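Long-range contacts in short Chain Dehydrogenase yciK (Salmonella enterica subsp. enterica serovar Typhimurium, PDB 3IAH), which binds NADP and probably catalyses an NADP-dependent carbonyl–alcohol oxidoreduction as a short-chain dehydrogenase/reductase, possibly on an oxoacyl-type substrate: residues 151-156 with 196-201; 104-109 with 203-208; 72-77 with 124-129. All coordinates share one frame; numbering follows the deposited sequence.

Contact 1. Residues 151-156 with 196-201; sequences VFTSSS and INPGGT. With NAP (NADP nicotinamide-adenine-dinucleotide phosphate), chain C; ACT (acetate ion), chain D.
The nicotinamide end of the NADP pocket is built here, where parallel strands 149-153 and 192-197 run out into loops. T153 pairs with I196. I196 N donates to F152 O at 2.9 Å, and S154 N returns the bond to I196 O, also 2.9 Å. V151 CG1 rests on I196 CG1, 3.8 Å away. At the end of its strand, N197 OD1 accepts from G199 N, 3.2 Å away and well above the amide plane, which makes an Asx turn. The same oxygen lies against S155 CA. P198 turns its CG-CD edge to the nicotinamide, CG 3.5 Å from NAP C6N. T153 CG2, anti to the backbone N, reaches the ribose and P198 CD. T201 N holds the carboxamide oxygen O7N of NAP at 2.8 Å, and T201 O takes a longer bond from N7N. S155 OG donates to acetate OXT at 2.7 Å; Y168 binds the same acetate. S155 and Y168 fit the serine and tyrosine of the family's active site, so the acetate may mark the substrate position. I196 and P198 pack on helix 225-232. F152 faces helices 117-142 and 166-186, the latter linking the two strands.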
loop_
_atom_site.group_PDB
_atom_site.type_symbol
_atom_site.label_atom_id
_atom_site.label_comp_id
_atom_site.label_asym_id
_atom_site.label_seq_id
_atom_site.Cartn_x
_atom_site.Cartn_y
_atom_site.Cartn_z
ATOM N N VAL A 151 -0.938 -14.185 9.653
ATOM C CA VAL A 151 -1.724 -14.135 8.441
ATOM C C VAL A 151 -2.422 -12.799 8.268
ATOM O O VAL A 151 -3.117 -12.334 9.175
ATOM C CB VAL A 151 -2.814 -15.255 8.483
ATOM C CG1 VAL A 151 -3.658 -15.309 7.196
ATOM C CG2 VAL A 151 -2.172 -16.610 8.759
ATOM N N PHE A 152 -2.207 -12.178 7.115
ATOM C CA PHE A 152 -2.871 -10.926 6.735
ATOM C C PHE A 152 -4.009 -11.261 5.761
ATOM O O PHE A 152 -4.029 -12.350 5.148
ATOM C CB PHE A 152 -1.898 -9.955 6.071
ATOM C CG PHE A 152 -0.840 -9.460 6.993
ATOM C CD1 PHE A 152 -1.054 -8.327 7.745
ATOM C CD2 PHE A 152 0.374 -10.127 7.115
ATOM C CE1 PHE A 152 -0.074 -7.848 8.624
ATOM C CE2 PHE A 152 1.355 -9.662 7.977
ATOM C CZ PHE A 152 1.125 -8.511 8.746
ATOM N N THR A 153 -4.958 -10.352 5.602
ATOM C CA THR A 153 -6.084 -10.612 4.695
ATOM C C THR A 153 -6.037 -9.625 3.539
ATOM O O THR A 153 -6.070 -8.416 3.744
ATOM C CB THR A 153 -7.450 -10.538 5.399
ATOM O OG1 THR A 153 -7.444 -11.349 6.571
ATOM C CG2 THR A 153 -8.572 -11.037 4.461
ATOM N N SER A 154 -5.944 -10.161 2.327
ATOM C CA SER A 154 -5.892 -9.358 1.126
ATOM C C SER A 154 -7.247 -9.387 0.415
ATOM O O SER A 154 -8.283 -9.572 1.053
ATOM C CB SER A 154 -4.763 -9.847 0.216
ATOM O OG SER A 154 -4.574 -8.930 -0.842
ATOM N N SER A 155 -7.220 -9.201 -0.900
ATOM C CA SER A 155 -8.402 -9.180 -1.753
ATOM C C SER A 155 -7.930 -9.304 -3.204
ATOM O O SER A 155 -6.749 -9.122 -3.492
ATOM C CB SER A 155 -9.141 -7.850 -1.570
ATOM O OG SER A 155 -10.207 -7.700 -2.496
ATOM N N SER A 156 -8.833 -9.600 -4.124
ATOM C CA SER A 156 -8.447 -9.672 -5.529
ATOM C C SER A 156 -7.881 -8.303 -5.957
ATOM O O SER A 156 -6.935 -8.250 -6.748
ATOM C CB SER A 156 -9.630 -10.040 -6.418
ATOM O OG SER A 156 -10.631 -9.043 -6.383
ATOM N N ILE A 196 -4.106 -14.291 2.948
ATOM C CA ILE A 196 -5.252 -15.058 2.434
ATOM C C ILE A 196 -6.184 -14.080 1.722
ATOM O O ILE A 196 -6.462 -13.000 2.242
ATOM C CB ILE A 196 -6.137 -15.716 3.516
ATOM C CG1 ILE A 196 -5.412 -16.841 4.221
ATOM C CG2 ILE A 196 -7.391 -16.327 2.874
ATOM C CD1 ILE A 196 -6.270 -17.547 5.298
ATOM N N ASN A 197 -6.630 -14.449 0.529
ATOM C CA ASN A 197 -7.620 -13.678 -0.205
ATOM C C ASN A 197 -8.869 -14.551 -0.076
ATOM O O ASN A 197 -8.959 -15.572 -0.735
ATOM C CB ASN A 197 -7.286 -13.524 -1.683
ATOM C CG ASN A 197 -8.484 -13.006 -2.487
ATOM O OD1 ASN A 197 -9.393 -12.385 -1.934
ATOM N ND2 ASN A 197 -8.498 -13.293 -3.788
ATOM N N PRO A 198 -9.834 -14.154 0.752
ATOM C CA PRO A 198 -10.997 -15.044 0.891
ATOM C C PRO A 198 -11.882 -15.224 -0.342
ATOM O O PRO A 198 -12.566 -16.244 -0.466
ATOM C CB PRO A 198 -11.812 -14.389 2.022
ATOM C CG PRO A 198 -11.297 -13.041 2.173
ATOM C CD PRO A 198 -9.886 -13.008 1.678
ATOM N N GLY A 199 -11.849 -14.251 -1.247
ATOM C CA GLY A 199 -12.690 -14.264 -2.435
ATOM C C GLY A 199 -14.036 -13.734 -1.979
ATOM O O GLY A 199 -14.235 -13.460 -0.781
ATOM N N GLY A 200 -14.952 -13.552 -2.922
ATOM C CA GLY A 200 -16.300 -13.053 -2.617
ATOM C C GLY A 200 -16.984 -13.991 -1.643
ATOM O O GLY A 200 -17.256 -15.125 -1.974
ATOM N N THR A 201 -17.248 -13.498 -0.433
ATOM C CA THR A 201 -17.846 -14.285 0.643
ATOM C C THR A 201 -19.009 -13.515 1.242
ATOM O O THR A 201 -18.944 -12.292 1.364
ATOM C CB THR A 201 -16.781 -14.579 1.722
ATOM O OG1 THR A 201 -15.623 -15.152 1.090
ATOM C CG2 THR A 201 -17.320 -15.505 2.822
HETATM P PA NAP C . -17.086 -7.688 7.932
HETATM O O1A NAP C . -18.237 -8.585 8.035
HETATM O O2A NAP C . -17.413 -6.257 7.808
HETATM O O5B NAP C . -16.138 -7.767 9.193
HETATM C C5B NAP C . -15.118 -6.827 9.382
HETATM C C4B NAP C . -14.570 -7.054 10.784
HETATM O O4B NAP C . -13.535 -6.105 10.927
HETATM C C3B NAP C . -15.601 -6.810 11.879
HETATM O O3B NAP C . -15.424 -7.642 13.004
HETATM C C2B NAP C . -15.305 -5.382 12.230
HETATM O O2B NAP C . -15.787 -4.984 13.496
HETATM C C1B NAP C . -13.771 -5.365 12.077
HETATM N N9A NAP C . -13.437 -3.951 12.049
HETATM C C8A NAP C . -13.784 -2.998 11.136
HETATM N N7A NAP C . -13.285 -1.819 11.568
HETATM C C5A NAP C . -12.646 -2.024 12.740
HETATM C C6A NAP C . -11.977 -1.183 13.613
HETATM N N6A NAP C . -11.881 0.121 13.342
HETATM N N1A NAP C . -11.406 -1.709 14.763
HETATM C C2A NAP C . -11.514 -3.055 15.056
HETATM N N3A NAP C . -12.187 -3.893 14.185
HETATM C C4A NAP C . -12.745 -3.364 13.054
HETATM O O3 NAP C . -16.133 -8.046 6.715
HETATM P PN NAP C . -15.584 -9.404 6.162
HETATM O O1N NAP C . -15.755 -10.459 7.200
HETATM O O2N NAP C . -16.065 -9.561 4.779
HETATM O O5D NAP C . -14.046 -8.998 6.037
HETATM C C5D NAP C . -13.029 -9.698 6.703
HETATM C C4D NAP C . -11.751 -9.452 5.931
HETATM O O4D NAP C . -11.897 -10.078 4.688
HETATM C C3D NAP C . -11.418 -7.990 5.638
HETATM O O3D NAP C . -10.016 -7.765 5.825
HETATM C C2D NAP C . -11.794 -7.833 4.173
HETATM O O2D NAP C . -11.061 -6.832 3.529
HETATM C C1D NAP C . -11.473 -9.182 3.645
HETATM N N1N NAP C . -12.134 -9.613 2.397
HETATM C C2N NAP C . -13.478 -9.907 2.417
HETATM C C3N NAP C . -14.100 -10.311 1.245
HETATM C C7N NAP C . -15.581 -10.661 1.236
HETATM O O7N NAP C . -16.081 -11.013 0.002
HETATM N N7N NAP C . -16.312 -10.636 2.355
HETATM C C4N NAP C . -13.347 -10.410 0.070
HETATM C C5N NAP C . -11.973 -10.103 0.067
HETATM C C6N NAP C . -11.392 -9.701 1.250
HETATM P P2B NAP C . -17.370 -4.711 13.845
HETATM O O1X NAP C . -17.433 -3.850 15.049
HETATM O O2X NAP C . -18.052 -3.983 12.722
HETATM O O3X NAP C . -18.097 -5.982 14.165
HETATM C C ACT D . -13.759 -7.552 -1.515
HETATM O O ACT D . -14.010 -8.211 -2.553
HETATM O OXT ACT D . -12.543 -7.398 -1.241
HETATM C CH3 ACT D . -14.851 -6.985 -0.669
#

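Contact 2. Residues 104-109 with 203-208; sequences GLLGEI and TSMRAS. With NAP (NADP nicotinamide-adenine-dinucleotide phosphate), chain C; EOH (ethanol), chain F; ACT (acetate ion), chain D.
Selenomethionine M205 reaches from its helix to the loop 104-109 and lies along the cofactor on the way. Its CB is 3.5 Å from the bridging oxygen O3 of the NADP diphosphate. CG is anti to the backbone N (chi1 178°) and packs on L106 CB at 3.9 Å. SE lies by the nicotinamide ribose, 3.6 Å from NAP O2D. The chain then bends at chi3 (-62°), and CE ends 3.2 Å from G104 O. In the given one of two S208 conformers, L106 CD2 meets S208 OG at 3.5 Å, and a water that donates to G107 O is hydrogen-bonded to the same OG. G104 has no side chain, which leaves room for the ribose hydroxyl O3D. At the helix start T203 is the N-cap. Its OG1 accepts from R206 N (3.2 Å) and donates to NAP O2N (2.6 Å), so one hydroxyl joins cap and phosphate. R206 turns away from the loop, and its NE forms a salt bridge with E213. L106 and M205 also touch Y168. The helix, after the sixth strand, probably corresponds to the substrate-binding lid of short-chain dehydrogenases; the loop after the fourth strand meets it across the cofactor.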
loop_
_atom_site.group_PDB
_atom_site.type_symbol
_atom_site.label_atom_id
_atom_site.label_comp_id
_atom_site.label_asym_id
_atom_site.label_seq_id
_atom_site.Cartn_x
_atom_site.Cartn_y
_atom_site.Cartn_z
ATOM N N GLY A 104 -10.843 -5.171 8.781
ATOM C CA GLY A 104 -10.666 -4.313 7.640
ATOM C C GLY A 104 -11.833 -3.363 7.448
ATOM O O GLY A 104 -12.960 -3.645 7.897
ATOM N N LEU A 105 -11.554 -2.242 6.792
ATOM C CA LEU A 105 -12.551 -1.228 6.482
ATOM C C LEU A 105 -12.592 -1.074 4.957
ATOM O O LEU A 105 -11.553 -0.980 4.319
ATOM C CB LEU A 105 -12.181 0.105 7.148
ATOM C CG LEU A 105 -13.097 1.317 7.053
ATOM C CD1 LEU A 105 -14.485 1.056 7.672
ATOM C CD2 LEU A 105 -12.439 2.508 7.752
ATOM N N LEU A 106 -13.798 -1.053 4.381
ATOM C CA LEU A 106 -13.958 -0.901 2.933
ATOM C C LEU A 106 -13.868 0.535 2.449
ATOM O O LEU A 106 -13.285 0.808 1.415
ATOM C CB LEU A 106 -15.334 -1.416 2.503
ATOM C CG LEU A 106 -15.675 -1.342 1.018
ATOM C CD1 LEU A 106 -14.778 -2.217 0.204
ATOM C CD2 LEU A 106 -17.134 -1.725 0.805
ATOM N N GLY A 107 -14.458 1.451 3.203
ATOM C CA GLY A 107 -14.524 2.837 2.787
ATOM C C GLY A 107 -15.746 2.888 1.875
ATOM O O GLY A 107 -16.693 2.132 2.076
ATOM N N GLU A 108 -15.723 3.760 0.869
ATOM C CA GLU A 108 -16.853 3.910 -0.065
ATOM C C GLU A 108 -16.432 3.633 -1.502
ATOM O O GLU A 108 -15.372 4.065 -1.934
ATOM C CB GLU A 108 -17.444 5.315 0.043
ATOM C CG GLU A 108 -18.119 5.609 1.404
ATOM C CD GLU A 108 -19.405 4.801 1.651
ATOM O OE1 GLU A 108 -20.019 4.306 0.671
ATOM O OE2 GLU A 108 -19.815 4.685 2.831
ATOM N N ILE A 109 -17.264 2.888 -2.221
ATOM C CA ILE A 109 -17.007 2.540 -3.623
ATOM C C ILE A 109 -17.294 3.796 -4.443
ATOM O O ILE A 109 -18.366 4.365 -4.361
ATOM C CB ILE A 109 -17.889 1.359 -4.105
ATOM C CG1 ILE A 109 -17.625 0.104 -3.256
ATOM C CG2 ILE A 109 -17.648 1.061 -5.582
ATOM C CD1 ILE A 109 -16.185 -0.382 -3.286
ATOM N N THR A 203 -20.849 -11.668 3.470
ATOM C CA THR A 203 -20.659 -10.836 4.671
ATOM C C THR A 203 -21.241 -9.451 4.407
ATOM O O THR A 203 -21.590 -9.137 3.258
ATOM C CB THR A 203 -19.160 -10.633 5.024
ATOM O OG1 THR A 203 -18.526 -9.738 4.085
ATOM C CG2 THR A 203 -18.398 -11.964 5.094
ATOM N N SER A 204 -21.321 -8.597 5.430
ATOM C CA SER A 204 -21.871 -7.255 5.203
ATOM C C SER A 204 -20.934 -6.372 4.369
ATOM O O SER A 204 -21.406 -5.545 3.579
ATOM C CB SER A 204 -22.276 -6.548 6.512
ATOM O OG SER A 204 -21.172 -6.247 7.316
HETATM N N MSE A 205 -19.621 -6.530 4.537
HETATM C CA MSE A 205 -18.688 -5.731 3.752
HETATM C C MSE A 205 -18.870 -6.065 2.278
HETATM O O MSE A 205 -18.857 -5.169 1.444
HETATM C CB MSE A 205 -17.227 -5.976 4.111
HETATM C CG MSE A 205 -16.291 -5.124 3.210
HETATM SE SE MSE A 205 -14.396 -5.452 3.380
HETATM C CE MSE A 205 -14.276 -4.920 5.238
ATOM N N ARG A 206 -19.020 -7.350 1.956
ATOM C CA ARG A 206 -19.206 -7.767 0.569
ATOM C C ARG A 206 -20.487 -7.138 0.006
ATOM O O ARG A 206 -20.498 -6.671 -1.145
ATOM C CB ARG A 206 -19.267 -9.287 0.461
ATOM C CG ARG A 206 -19.474 -9.808 -0.942
ATOM C CD ARG A 206 -18.339 -9.410 -1.894
ATOM N NE ARG A 206 -18.581 -10.005 -3.205
ATOM C CZ ARG A 206 -17.665 -10.161 -4.154
ATOM N NH1 ARG A 206 -16.392 -9.804 -3.954
ATOM N NH2 ARG A 206 -18.025 -10.725 -5.301
ATOM N N ALA A 207 -21.548 -7.116 0.815
ATOM C CA ALA A 207 -22.815 -6.513 0.379
ATOM C C ALA A 207 -22.641 -5.006 0.127
ATOM O O ALA A 207 -23.278 -4.453 -0.774
ATOM C CB ALA A 207 -23.939 -6.785 1.372
ATOM N N SER A 208 -21.789 -4.359 0.921
ATOM C CA SER A 208 -21.521 -2.935 0.764
ATOM C C SER A 208 -20.739 -2.674 -0.526
ATOM O O SER A 208 -20.957 -1.667 -1.194
ATOM C CB SER A 208 -20.739 -2.406 1.971
ATOM O OG SER A 208 -20.383 -1.050 1.781
HETATM P PA NAP C . -17.086 -7.688 7.932
HETATM O O1A NAP C . -18.237 -8.585 8.035
HETATM O O2A NAP C . -17.413 -6.257 7.808
HETATM O O5B NAP C . -16.138 -7.767 9.193
HETATM C C5B NAP C . -15.118 -6.827 9.382
HETATM C C4B NAP C . -14.570 -7.054 10.784
HETATM O O4B NAP C . -13.535 -6.105 10.927
HETATM C C3B NAP C . -15.601 -6.810 11.879
HETATM O O3B NAP C . -15.424 -7.642 13.004
HETATM C C2B NAP C . -15.305 -5.382 12.230
HETATM O O2B NAP C . -15.787 -4.984 13.496
HETATM C C1B NAP C . -13.771 -5.365 12.077
HETATM N N9A NAP C . -13.437 -3.951 12.049
HETATM C C8A NAP C . -13.784 -2.998 11.136
HETATM N N7A NAP C . -13.285 -1.819 11.568
HETATM C C5A NAP C . -12.646 -2.024 12.740
HETATM C C6A NAP C . -11.977 -1.183 13.613
HETATM N N6A NAP C . -11.881 0.121 13.342
HETATM N N1A NAP C . -11.406 -1.709 14.763
HETATM C C2A NAP C . -11.514 -3.055 15.056
HETATM N N3A NAP C . -12.187 -3.893 14.185
HETATM C C4A NAP C . -12.745 -3.364 13.054
HETATM O O3 NAP C . -16.133 -8.046 6.715
HETATM P PN NAP C . -15.584 -9.404 6.162
HETATM O O1N NAP C . -15.755 -10.459 7.200
HETATM O O2N NAP C . -16.065 -9.561 4.779
HETATM O O5D NAP C . -14.046 -8.998 6.037
HETATM C C5D NAP C . -13.029 -9.698 6.703
HETATM C C4D NAP C . -11.751 -9.452 5.931
HETATM O O4D NAP C . -11.897 -10.078 4.688
HETATM C C3D NAP C . -11.418 -7.990 5.638
HETATM O O3D NAP C . -10.016 -7.765 5.825
HETATM C C2D NAP C . -11.794 -7.833 4.173
HETATM O O2D NAP C . -11.061 -6.832 3.529
HETATM C C1D NAP C . -11.473 -9.182 3.645
HETATM N N1N NAP C . -12.134 -9.613 2.397
HETATM C C2N NAP C . -13.478 -9.907 2.417
HETATM C C3N NAP C . -14.100 -10.311 1.245
HETATM C C7N NAP C . -15.581 -10.661 1.236
HETATM O O7N NAP C . -16.081 -11.013 0.002
HETATM N N7N NAP C . -16.312 -10.636 2.355
HETATM C C4N NAP C . -13.347 -10.410 0.070
HETATM C C5N NAP C . -11.973 -10.103 0.067
HETATM C C6N NAP C . -11.392 -9.701 1.250
HETATM P P2B NAP C . -17.370 -4.711 13.845
HETATM O O1X NAP C . -17.433 -3.850 15.049
HETATM O O2X NAP C . -18.052 -3.983 12.722
HETATM O O3X NAP C . -18.097 -5.982 14.165
HETATM C C1 EOH F . -14.143 -9.743 -6.397
HETATM C C2 EOH F . -13.653 -8.649 -5.450
HETATM O O EOH F . -14.210 -11.065 -5.862
HETATM C C ACT D . -13.759 -7.552 -1.515
HETATM O O ACT D . -14.010 -8.211 -2.553
HETATM O OXT ACT D . -12.543 -7.398 -1.241
HETATM C CH3 ACT D . -14.851 -6.985 -0.669
HETATM O O HOH W 1 -19.184 1.413 1.776
#

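Contact 3. Residues 72-77 with 124-129; sequences LDLLTC and MQVNVN. With NAP (NADP nicotinamide-adenine-dinucleotide phosphate), chain C.
Q125 and V126 of helix 117-142 meet the turn at L74 and L75, beside the adenine of NADP. M124 comes first in the segment; its carbonyl O accepts from both V128 N and N129 N, the latter part of a wider pi-type turn. Q125 follows. Its CG lies 3.9 Å from L75 O, and the chain bends at chi2 (60°). NE2 then donates to a water at 3.0 Å. That water also donates to L74 O and C77 O, so it ties helix to turn. V126 carries the apolar part of the contact. CG1, anti to the backbone N (chi1 173°), packs on L74 CB at 4.0 Å. CG2 meets L75 CB at 3.8 Å and lies at a similar distance from the adenine amine N6A. The amide of N127 is hydrogen-bonded to L105 and S171. N129 closes the segment. Its ND2 donates to Q125 OE1 at 2.9 Å, nearly straight at 171°, which helps fix the glutamine amide. Q125 NE2 and N129 OD1 are also hydrogen-bonded to the second subunit, to its Q121 and W120 respectively. Across the contact, D73 OD2 accepts from L75 N, forming an Asx turn, and from NAP N6A. L74 N donates to NAP N1A at 3.0 Å. An acidic residue and the next backbone NH reading the adenine edge, just after the third strand, is the classic adenine site of the short-chain dehydrogenase Rossmann fold.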
loop_
_atom_site.group_PDB
_atom_site.type_symbol
_atom_site.label_atom_id
_atom_site.label_comp_id
_atom_site.label_asym_id
_atom_site.label_seq_id
_atom_site.Cartn_x
_atom_site.Cartn_y
_atom_site.Cartn_z
ATOM N N LEU A 72 -10.127 -3.194 20.930
ATOM C CA LEU A 72 -9.095 -2.363 20.337
ATOM C C LEU A 72 -9.671 -1.795 19.049
ATOM O O LEU A 72 -9.918 -2.536 18.099
ATOM C CB LEU A 72 -7.837 -3.178 20.005
ATOM C CG LEU A 72 -6.653 -2.395 19.418
ATOM C CD1 LEU A 72 -6.147 -1.365 20.424
ATOM C CD2 LEU A 72 -5.506 -3.334 18.996
ATOM N N ASP A 73 -9.891 -0.491 19.010
ATOM C CA ASP A 73 -10.429 0.128 17.812
ATOM C C ASP A 73 -9.230 0.530 16.966
ATOM O O ASP A 73 -8.456 1.410 17.350
ATOM C CB ASP A 73 -11.316 1.308 18.173
ATOM C CG ASP A 73 -12.007 1.920 16.960
ATOM O OD1 ASP A 73 -13.104 2.481 17.149
ATOM O OD2 ASP A 73 -11.487 1.819 15.822
ATOM N N LEU A 74 -9.084 -0.123 15.819
ATOM C CA LEU A 74 -7.957 0.116 14.905
ATOM C C LEU A 74 -7.958 1.486 14.234
ATOM O O LEU A 74 -6.924 1.940 13.764
ATOM C CB LEU A 74 -7.910 -0.987 13.847
ATOM C CG LEU A 74 -7.671 -2.419 14.364
ATOM C CD1 LEU A 74 -8.038 -3.472 13.326
ATOM C CD2 LEU A 74 -6.248 -2.608 14.833
ATOM N N LEU A 75 -9.114 2.142 14.199
ATOM C CA LEU A 75 -9.230 3.440 13.573
ATOM C C LEU A 75 -8.747 4.538 14.512
ATOM O O LEU A 75 -8.261 5.568 14.066
ATOM C CB LEU A 75 -10.697 3.683 13.175
ATOM C CG LEU A 75 -11.050 4.944 12.410
ATOM C CD1 LEU A 75 -10.251 5.055 11.123
ATOM C CD2 LEU A 75 -12.577 4.992 12.127
ATOM N N THR A 76 -8.852 4.289 15.815
ATOM C CA THR A 76 -8.489 5.276 16.822
ATOM C C THR A 76 -7.300 4.940 17.743
ATOM O O THR A 76 -6.878 5.799 18.516
ATOM C CB THR A 76 -9.724 5.514 17.727
ATOM O OG1 THR A 76 -9.999 4.354 18.520
ATOM C CG2 THR A 76 -10.948 5.823 16.875
ATOM N N CYS A 77 -6.746 3.728 17.662
ATOM C CA CYS A 77 -5.645 3.337 18.566
ATOM C C CYS A 77 -4.273 3.947 18.267
ATOM O O CYS A 77 -3.936 4.215 17.108
ATOM C CB CYS A 77 -5.470 1.813 18.598
ATOM S SG CYS A 77 -4.828 1.080 17.082
HETATM N N MSE A 124 -6.830 3.539 5.200
HETATM C CA MSE A 124 -5.384 3.302 5.338
HETATM C C MSE A 124 -4.986 3.106 6.812
HETATM O O MSE A 124 -4.109 2.281 7.128
HETATM C CB MSE A 124 -4.590 4.444 4.709
HETATM C CG MSE A 124 -4.707 4.527 3.208
HETATM SE SE MSE A 124 -3.880 3.039 2.267
HETATM C CE MSE A 124 -2.064 3.331 2.834
ATOM N N GLN A 125 -5.629 3.850 7.711
ATOM C CA GLN A 125 -5.324 3.740 9.130
ATOM C C GLN A 125 -5.664 2.339 9.681
ATOM O O GLN A 125 -4.846 1.720 10.359
ATOM C CB GLN A 125 -6.017 4.853 9.926
ATOM C CG GLN A 125 -5.505 5.008 11.342
ATOM C CD GLN A 125 -4.015 5.343 11.375
ATOM O OE1 GLN A 125 -3.482 5.960 10.443
ATOM N NE2 GLN A 125 -3.345 4.962 12.456
ATOM N N VAL A 126 -6.856 1.830 9.387
ATOM C CA VAL A 126 -7.251 0.513 9.879
ATOM C C VAL A 126 -6.534 -0.623 9.195
ATOM O O VAL A 126 -5.955 -1.510 9.849
ATOM C CB VAL A 126 -8.779 0.253 9.679
ATOM C CG1 VAL A 126 -9.153 -1.193 10.035
ATOM C CG2 VAL A 126 -9.596 1.226 10.481
ATOM N N ASN A 127 -6.561 -0.602 7.871
ATOM C CA ASN A 127 -6.003 -1.685 7.095
ATOM C C ASN A 127 -4.489 -1.771 7.048
ATOM O O ASN A 127 -3.941 -2.864 6.942
ATOM C CB ASN A 127 -6.540 -1.638 5.657
ATOM C CG ASN A 127 -8.056 -1.758 5.591
ATOM O OD1 ASN A 127 -8.729 -1.872 6.627
ATOM N ND2 ASN A 127 -8.604 -1.754 4.364
ATOM N N VAL A 128 -3.828 -0.635 7.124
ATOM C CA VAL A 128 -2.374 -0.630 7.039
ATOM C C VAL A 128 -1.673 -0.196 8.338
ATOM O O VAL A 128 -0.951 -0.983 8.959
ATOM C CB VAL A 128 -1.875 0.285 5.894
ATOM C CG1 VAL A 128 -0.343 0.234 5.792
ATOM C CG2 VAL A 128 -2.486 -0.084 4.532
ATOM N N ASN A 129 -1.875 1.045 8.745
ATOM C CA ASN A 129 -1.133 1.575 9.899
ATOM C C ASN A 129 -1.365 0.866 11.232
ATOM O O ASN A 129 -0.396 0.468 11.882
ATOM C CB ASN A 129 -1.349 3.081 10.042
ATOM C CG ASN A 129 -0.860 3.858 8.835
ATOM O OD1 ASN A 129 -0.034 3.380 8.051
ATOM N ND2 ASN A 129 -1.346 5.081 8.695
HETATM P PA NAP C . -17.086 -7.688 7.932
HETATM O O1A NAP C . -18.237 -8.585 8.035
HETATM O O2A NAP C . -17.413 -6.257 7.808
HETATM O O5B NAP C . -16.138 -7.767 9.193
HETATM C C5B NAP C . -15.118 -6.827 9.382
HETATM C C4B NAP C . -14.570 -7.054 10.784
HETATM O O4B NAP C . -13.535 -6.105 10.927
HETATM C C3B NAP C . -15.601 -6.810 11.879
HETATM O O3B NAP C . -15.424 -7.642 13.004
HETATM C C2B NAP C . -15.305 -5.382 12.230
HETATM O O2B NAP C . -15.787 -4.984 13.496
HETATM C C1B NAP C . -13.771 -5.365 12.077
HETATM N N9A NAP C . -13.437 -3.951 12.049
HETATM C C8A NAP C . -13.784 -2.998 11.136
HETATM N N7A NAP C . -13.285 -1.819 11.568
HETATM C C5A NAP C . -12.646 -2.024 12.740
HETATM C C6A NAP C . -11.977 -1.183 13.613
HETATM N N6A NAP C . -11.881 0.121 13.342
HETATM N N1A NAP C . -11.406 -1.709 14.763
HETATM C C2A NAP C . -11.514 -3.055 15.056
HETATM N N3A NAP C . -12.187 -3.893 14.185
HETATM C C4A NAP C . -12.745 -3.364 13.054
HETATM O O3 NAP C . -16.133 -8.046 6.715
HETATM P PN NAP C . -15.584 -9.404 6.162
HETATM O O1N NAP C . -15.755 -10.459 7.200
HETATM O O2N NAP C . -16.065 -9.561 4.779
HETATM O O5D NAP C . -14.046 -8.998 6.037
HETATM C C5D NAP C . -13.029 -9.698 6.703
HETATM C C4D NAP C . -11.751 -9.452 5.931
HETATM O O4D NAP C . -11.897 -10.078 4.688
HETATM C C3D NAP C . -11.418 -7.990 5.638
HETATM O O3D NAP C . -10.016 -7.765 5.825
HETATM C C2D NAP C . -11.794 -7.833 4.173
HETATM O O2D NAP C . -11.061 -6.832 3.529
HETATM C C1D NAP C . -11.473 -9.182 3.645
HETATM N N1N NAP C . -12.134 -9.613 2.397
HETATM C C2N NAP C . -13.478 -9.907 2.417
HETATM C C3N NAP C . -14.100 -10.311 1.245
HETATM C C7N NAP C . -15.581 -10.661 1.236
HETATM O O7N NAP C . -16.081 -11.013 0.002
HETATM N N7N NAP C . -16.312 -10.636 2.355
HETATM C C4N NAP C . -13.347 -10.410 0.070
HETATM C C5N NAP C . -11.973 -10.103 0.067
HETATM C C6N NAP C . -11.392 -9.701 1.250
HETATM P P2B NAP C . -17.370 -4.711 13.845
HETATM O O1X NAP C . -17.433 -3.850 15.049
HETATM O O2X NAP C . -18.052 -3.983 12.722
HETATM O O3X NAP C . -18.097 -5.982 14.165
HETATM O O HOH W 2 -5.044 3.921 14.636
#

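In the fold
From the N terminus, the chain passes the first three strands and enters 72-77, which contact 3 joins to helix 117-142. Before that loop closes, the chain runs through 104-109, the first half of contact 2. Contacts 2 and 3 therefore cross, and they touch where L105 packs on V126. Contact 1 follows contact 3 in series: it opens on strand 149-153 and closes on strand 192-197, across one beta-alpha-beta unit. The chain then reaches 203-208 and completes contact 2, whose long loop encloses contact 1. T201 and G200 touch R206 there. All three contacts line NADP, contact 3 at the adenine, contact 2 along the diphosphate and ribose, contact 1 at the nicotinamide.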